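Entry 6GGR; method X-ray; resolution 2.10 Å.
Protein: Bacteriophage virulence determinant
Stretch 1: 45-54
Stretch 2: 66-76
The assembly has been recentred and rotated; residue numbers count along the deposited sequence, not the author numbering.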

ATOM      1  N   LEU B  45      25.140  -5.689   8.481  1.00 53.13           N
ATOM      2  CA  LEU B  45      24.069  -6.070   7.566  1.00 60.77           C
ATOM      3  C   LEU B  45      23.468  -4.854   6.872  1.00 60.25           C
ATOM      4  O   LEU B  45      23.092  -4.925   5.695  1.00 54.08           O
ATOM      5  CB  LEU B  45      22.982  -6.831   8.324  1.00 43.36           C
ATOM      6  CG  LEU B  45      23.405  -8.125   9.016  1.00 53.07           C
ATOM      7  CD1 LEU B  45      22.314  -8.588   9.965  1.00 48.17           C
ATOM      8  CD2 LEU B  45      23.713  -9.206   8.001  1.00 57.42           C
ATOM      9  N   ALA B  46      23.350  -3.734   7.589  1.00 60.03           N
ATOM     10  CA  ALA B  46      22.794  -2.525   6.990  1.00 56.80           C
ATOM     11  C   ALA B  46      23.617  -2.082   5.785  1.00 56.64           C
ATOM     12  O   ALA B  46      23.068  -1.798   4.713  1.00 56.92           O
ATOM     13  CB  ALA B  46      22.725  -1.412   8.034  1.00 49.04           C
ATOM     14  N   GLU B  47      24.941  -2.006   5.950  1.00 53.77           N
ATOM     15  CA  GLU B  47      25.812  -1.659   4.829  1.00 62.03           C
ATOM     16  C   GLU B  47      25.680  -2.670   3.697  1.00 63.53           C
ATOM     17  O   GLU B  47      25.768  -2.310   2.517  1.00 73.14           O
ATOM     18  CB  GLU B  47      27.265  -1.571   5.298  1.00 67.03           C
ATOM     19  CG  GLU B  47      27.668  -0.204   5.834  1.00 79.65           C
ATOM     20  CD  GLU B  47      29.030  -0.211   6.502  1.00 99.23           C
ATOM     21  OE1 GLU B  47      29.880  -1.045   6.123  1.00108.31           O
ATOM     22  OE2 GLU B  47      29.249   0.616   7.414  1.00106.30           O
ATOM     23  N   TYR B  48      25.471  -3.943   4.036  1.00 60.81           N
ATOM     24  CA  TYR B  48      25.328  -4.966   3.006  1.00 63.27           C
ATOM     25  C   TYR B  48      24.032  -4.801   2.224  1.00 66.21           C
ATOM     26  O   TYR B  48      23.979  -5.142   1.038  1.00 60.86           O
ATOM     27  CB  TYR B  48      25.383  -6.363   3.633  1.00 56.72           C
ATOM     28  CG  TYR B  48      26.679  -6.701   4.353  1.00 57.89           C
ATOM     29  CD1 TYR B  48      27.808  -5.900   4.224  1.00 58.99           C
ATOM     30  CD2 TYR B  48      26.770  -7.830   5.158  1.00 59.93           C
ATOM     31  CE1 TYR B  48      28.984  -6.210   4.878  1.00 65.28           C
ATOM     32  CE2 TYR B  48      27.945  -8.148   5.817  1.00 58.34           C
ATOM     33  CZ  TYR B  48      29.047  -7.333   5.672  1.00 65.42           C
ATOM     34  OH  TYR B  48      30.221  -7.639   6.323  1.00 73.52           O
ATOM     35  N   LEU B  49      22.982  -4.285   2.861  1.00 51.72           N
ATOM     36  CA  LEU B  49      21.684  -4.160   2.208  1.00 53.56           C
ATOM     37  C   LEU B  49      21.488  -2.797   1.552  1.00 55.38           C
ATOM     38  O   LEU B  49      20.878  -2.715   0.481  1.00 57.37           O
ATOM     39  CB  LEU B  49      20.562  -4.410   3.220  1.00 47.23           C
ATOM     40  CG  LEU B  49      19.125  -4.417   2.685  1.00 45.61           C
ATOM     41  CD1 LEU B  49      18.817  -5.716   1.959  1.00 45.08           C
ATOM     42  CD2 LEU B  49      18.130  -4.181   3.809  1.00 42.81           C
ATOM     43  N   ILE B  50      21.999  -1.729   2.163  1.00 63.34           N
ATOM     44  CA  ILE B  50      21.700  -0.358   1.755  1.00 68.22           C
ATOM     45  C   ILE B  50      22.968   0.302   1.233  1.00 59.74           C
ATOM     46  O   ILE B  50      24.015   0.262   1.892  1.00 60.35           O
ATOM     47  CB  ILE B  50      21.108   0.452   2.922  1.00 61.16           C
ATOM     48  CG1 ILE B  50      19.898  -0.271   3.525  1.00 57.05           C
ATOM     49  CG2 ILE B  50      20.732   1.856   2.468  1.00 55.51           C
ATOM     50  CD1 ILE B  50      18.813  -0.636   2.525  1.00 53.54           C
ATOM     51  N   SER B  51      22.868   0.928   0.060  1.00 63.56           N
ATOM     52  CA  SER B  51      23.967   1.714  -0.490  1.00 72.54           C
ATOM     53  C   SER B  51      23.862   3.180  -0.090  1.00 75.85           C
ATOM     54  O   SER B  51      24.832   3.766   0.399  1.00 75.13           O
ATOM     55  CB  SER B  51      23.996   1.603  -2.016  1.00 69.03           C
ATOM     56  OG  SER B  51      22.872   2.242  -2.595  1.00 72.89           O
ATOM     57  N   GLY B  52      22.698   3.785  -0.307  1.00 72.24           N
ATOM     58  CA  GLY B  52      22.467   5.156   0.070  1.00 76.45           C
ATOM     59  C   GLY B  52      21.001   5.524  -0.023  1.00 70.73           C
ATOM     60  O   GLY B  52      20.145   4.689  -0.332  1.00 63.30           O
ATOM     61  N   PRO B  53      20.683   6.787   0.253  1.00 67.16           N
ATOM     62  CA  PRO B  53      19.293   7.240   0.122  1.00 65.01           C
ATOM     63  C   PRO B  53      18.847   7.248  -1.331  1.00 69.19           C
ATOM     64  O   PRO B  53      19.651   7.394  -2.254  1.00 71.95           O
ATOM     65  CB  PRO B  53      19.313   8.660   0.701  1.00 66.39           C
ATOM     66  CG  PRO B  53      20.660   8.855   1.322  1.00 73.91           C
ATOM     67  CD  PRO B  53      21.585   7.850   0.728  1.00 69.31           C
ATOM     68  N   GLY B  54      17.537   7.100  -1.522  1.00 71.80           N
ATOM     69  CA  GLY B  54      16.953   7.105  -2.850  1.00 73.10           C
ATOM     70  C   GLY B  54      15.534   6.576  -2.859  1.00 72.83           C
ATOM     71  O   GLY B  54      15.276   5.472  -2.366  1.00 69.35           O
TER
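Stretch 2, residues 66-76: TYDECREVLSR

Residues 66-76 form one stretch of a longer helix that lies across stretch 1, where the short helix 45-49 ends and I50, the first residue to leave helical phi/psi, begins a strand, before the chain turns a corner at G52. The two helix axes approach to 9.5 Å, and their N-to-C directions make an angle of 117°, so the helices cross obliquely with a partly antiparallel sense. The register runs backwards: the CA atoms of P53 and Y67 lie 6.5 Å apart, and A46 pairs with S75. Helical hydrogen bonds run from C70 N to T66 O (2.9 Å) through R76 N to E72 O (3.2 Å). T66 makes no contact; Y67, with chi1 t, points toward stretch 1 and has the largest area covered by it of any residue in stretch 2. P53 CG sits over one face of the Y67 ring, 3.6 Å from that ring's centroid in a CH-pi contact and 3.4 Å from Y67 CD1; G52 C approaches Y67 CE1 to 3.5 Å, and I50 CG2 comes within 3.6 Å of Y67 OH. Past D68, E69 and C70, which do not touch stretch 1, R71 leaves its backbone sideways, but its extended side chain, t through chi3, brings the guanidinium to the short helix. There A46 CB lies over one guanidinium face, 3.3 Å from R71 NH2. E47 N is 3.2 Å from R71 NH2, but both are donors and no hydrogen bond forms; E47 OE2 stays 4.5 Å from R71 NH2, out of the guanidinium plane, leaving only charge attraction. Beyond E72 and V73, also free, L74 points toward stretch 1 and packs its CD2 against I50 CG1 (3.9 Å) and L49 CD2 (4.3 Å), an apolar contact between buried side chains. One residue on, S75 CB meets A46 CB at 4.0 Å, where the CA atoms are 5.2 Å apart. R76 turns to its own helix, its NE in a salt bridge with E72 OE2 (3.4 Å).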

ATOM      1  N   THR B  66      15.949  12.088   7.756  1.00 74.38           N
ATOM      2  CA  THR B  66      15.106  10.912   7.935  1.00 65.58           C
ATOM      3  C   THR B  66      15.827   9.642   7.503  1.00 62.47           C
ATOM      4  O   THR B  66      15.513   8.552   7.995  1.00 59.15           O
ATOM      5  CB  THR B  66      13.806  11.070   7.148  1.00 61.25           C
ATOM      6  OG1 THR B  66      13.297  12.399   7.325  1.00 64.63           O
ATOM      7  CG2 THR B  66      12.768  10.069   7.632  1.00 60.50           C
ATOM      8  N   TYR B  67      16.787   9.760   6.582  1.00 65.77           N
ATOM      9  CA  TYR B  67      17.592   8.607   6.197  1.00 64.37           C
ATOM     10  C   TYR B  67      18.327   8.033   7.402  1.00 63.96           C
ATOM     11  O   TYR B  67      18.261   6.827   7.669  1.00 62.45           O
ATOM     12  CB  TYR B  67      18.577   9.005   5.098  1.00 59.70           C
ATOM     13  CG  TYR B  67      19.558   7.919   4.711  1.00 60.24           C
ATOM     14  CD1 TYR B  67      19.240   6.983   3.736  1.00 64.27           C
ATOM     15  CD2 TYR B  67      20.807   7.840   5.312  1.00 61.49           C
ATOM     16  CE1 TYR B  67      20.137   5.996   3.373  1.00 69.00           C
ATOM     17  CE2 TYR B  67      21.709   6.855   4.958  1.00 59.03           C
ATOM     18  CZ  TYR B  67      21.369   5.936   3.989  1.00 67.38           C
ATOM     19  OH  TYR B  67      22.264   4.954   3.629  1.00 68.70           O
ATOM     20  N   ASP B  68      19.027   8.888   8.150  1.00 72.32           N
ATOM     21  CA  ASP B  68      19.770   8.414   9.314  1.00 75.84           C
ATOM     22  C   ASP B  68      18.834   7.814  10.356  1.00 69.48           C
ATOM     23  O   ASP B  68      19.155   6.793  10.975  1.00 66.66           O
ATOM     24  CB  ASP B  68      20.586   9.561   9.912  1.00 81.21           C
ATOM     25  CG  ASP B  68      21.733   9.995   9.012  1.00 83.66           C
ATOM     26  OD1 ASP B  68      22.388   9.115   8.412  1.00 84.72           O
ATOM     27  OD2 ASP B  68      21.982  11.215   8.903  1.00 75.37           O
ATOM     28  N   GLU B  69      17.667   8.429  10.560  1.00 74.52           N
ATOM     29  CA  GLU B  69      16.708   7.903  11.527  1.00 73.25           C
ATOM     30  C   GLU B  69      16.241   6.511  11.129  1.00 65.04           C
ATOM     31  O   GLU B  69      16.244   5.582  11.945  1.00 56.97           O
ATOM     32  CB  GLU B  69      15.517   8.855  11.649  1.00 72.48           C
ATOM     33  CG  GLU B  69      15.858  10.186  12.307  1.00 82.25           C
ATOM     34  CD  GLU B  69      14.821  11.264  12.044  1.00 88.87           C
ATOM     35  OE1 GLU B  69      13.810  10.975  11.369  1.00 92.71           O
ATOM     36  OE2 GLU B  69      15.018  12.404  12.514  1.00 88.43           O
ATOM     37  N   CYS B  70      15.839   6.345   9.867  1.00 62.08           N
ATOM     38  CA  CYS B  70      15.325   5.056   9.419  1.00 55.44           C
ATOM     39  C   CYS B  70      16.435   4.015   9.334  1.00 47.73           C
ATOM     40  O   CYS B  70      16.216   2.845   9.666  1.00 51.00           O
ATOM     41  CB  CYS B  70      14.621   5.212   8.071  1.00 50.64           C
ATOM     42  SG  CYS B  70      13.013   6.063   8.169  1.00 62.17           S
ATOM     43  N   ARG B  71      17.633   4.419   8.903  1.00 54.59           N
ATOM     44  CA  ARG B  71      18.736   3.468   8.801  1.00 51.59           C
ATOM     45  C   ARG B  71      19.149   2.951  10.174  1.00 54.38           C
ATOM     46  O   ARG B  71      19.452   1.763  10.334  1.00 46.67           O
ATOM     47  CB  ARG B  71      19.937   4.112   8.105  1.00 53.42           C
ATOM     48  CG  ARG B  71      20.940   3.090   7.592  1.00 51.55           C
ATOM     49  CD  ARG B  71      22.330   3.674   7.396  1.00 57.71           C
ATOM     50  NE  ARG B  71      23.262   2.653   6.921  1.00 69.80           N
ATOM     51  CZ  ARG B  71      23.978   1.853   7.707  1.00 76.25           C
ATOM     52  NH1 ARG B  71      23.892   1.943   9.029  1.00 82.25           N
ATOM     53  NH2 ARG B  71      24.790   0.955   7.167  1.00 72.30           N
ATOM     54  N   GLU B  72      19.191   3.835  11.174  1.00 59.03           N
ATOM     55  CA  GLU B  72      19.507   3.407  12.532  1.00 61.35           C
ATOM     56  C   GLU B  72      18.523   2.341  13.005  1.00 61.37           C
ATOM     57  O   GLU B  72      18.923   1.306  13.549  1.00 58.01           O
ATOM     58  CB  GLU B  72      19.496   4.617  13.468  1.00 68.20           C
ATOM     59  CG  GLU B  72      19.957   4.320  14.888  1.00 82.20           C
ATOM     60  CD  GLU B  72      18.815   3.971  15.824  1.00 95.10           C
ATOM     61  OE1 GLU B  72      17.715   4.546  15.673  1.00 99.26           O
ATOM     62  OE2 GLU B  72      19.018   3.119  16.713  1.00 98.09           O
ATOM     63  N   VAL B  73      17.226   2.577  12.793  1.00 56.96           N
ATOM     64  CA  VAL B  73      16.212   1.597  13.178  1.00 54.27           C
ATOM     65  C   VAL B  73      16.370   0.324  12.357  1.00 48.21           C
ATOM     66  O   VAL B  73      16.305  -0.791  12.888  1.00 44.13           O
ATOM     67  CB  VAL B  73      14.803   2.198  13.026  1.00 50.01           C
ATOM     68  CG1 VAL B  73      13.721   1.136  13.259  1.00 49.22           C
ATOM     69  CG2 VAL B  73      14.624   3.355  13.993  1.00 53.41           C
ATOM     70  N   LEU B  74      16.569   0.472  11.045  1.00 47.07           N
ATOM     71  CA  LEU B  74      16.731  -0.698  10.188  1.00 49.70           C
ATOM     72  C   LEU B  74      17.919  -1.539  10.632  1.00 54.85           C
ATOM     73  O   LEU B  74      17.854  -2.775  10.621  1.00 46.37           O
ATOM     74  CB  LEU B  74      16.895  -0.264   8.729  1.00 46.59           C
ATOM     75  CG  LEU B  74      17.153  -1.382   7.716  1.00 42.66           C
ATOM     76  CD1 LEU B  74      16.060  -2.434   7.764  1.00 42.22           C
ATOM     77  CD2 LEU B  74      17.275  -0.823   6.314  1.00 40.02           C
ATOM     78  N   SER B  75      19.010  -0.889  11.037  1.00 42.73           N
ATOM     79  CA  SER B  75      20.199  -1.623  11.456  1.00 43.69           C
ATOM     80  C   SER B  75      19.931  -2.445  12.711  1.00 43.06           C
ATOM     81  O   SER B  75      20.358  -3.602  12.804  1.00 42.74           O
ATOM     82  CB  SER B  75      21.357  -0.650  11.686  1.00 48.66           C
ATOM     83  OG  SER B  75      22.519  -1.333  12.122  1.00 82.45           O
ATOM     84  N   ARG B  76      19.236  -1.864  13.693  1.00 44.08           N
ATOM     85  CA  ARG B  76      18.891  -2.614  14.898  1.00 45.51           C
ATOM     86  C   ARG B  76      18.071  -3.848  14.552  1.00 41.37           C
ATOM     87  O   ARG B  76      18.363  -4.956  15.014  1.00 45.80           O
ATOM     88  CB  ARG B  76      18.113  -1.727  15.872  1.00 65.71           C
ATOM     89  CG  ARG B  76      18.837  -0.476  16.333  1.00 76.15           C
ATOM     90  CD  ARG B  76      18.047   0.237  17.423  1.00 73.45           C
ATOM     91  NE  ARG B  76      16.703   0.620  16.983  1.00 79.57           N
ATOM     92  CZ  ARG B  76      15.612  -0.127  17.132  1.00 84.80           C
ATOM     93  NH1 ARG B  76      15.678  -1.320  17.711  1.00 91.74           N
ATOM     94  NH2 ARG B  76      14.441   0.320  16.699  1.00 84.36           N
TER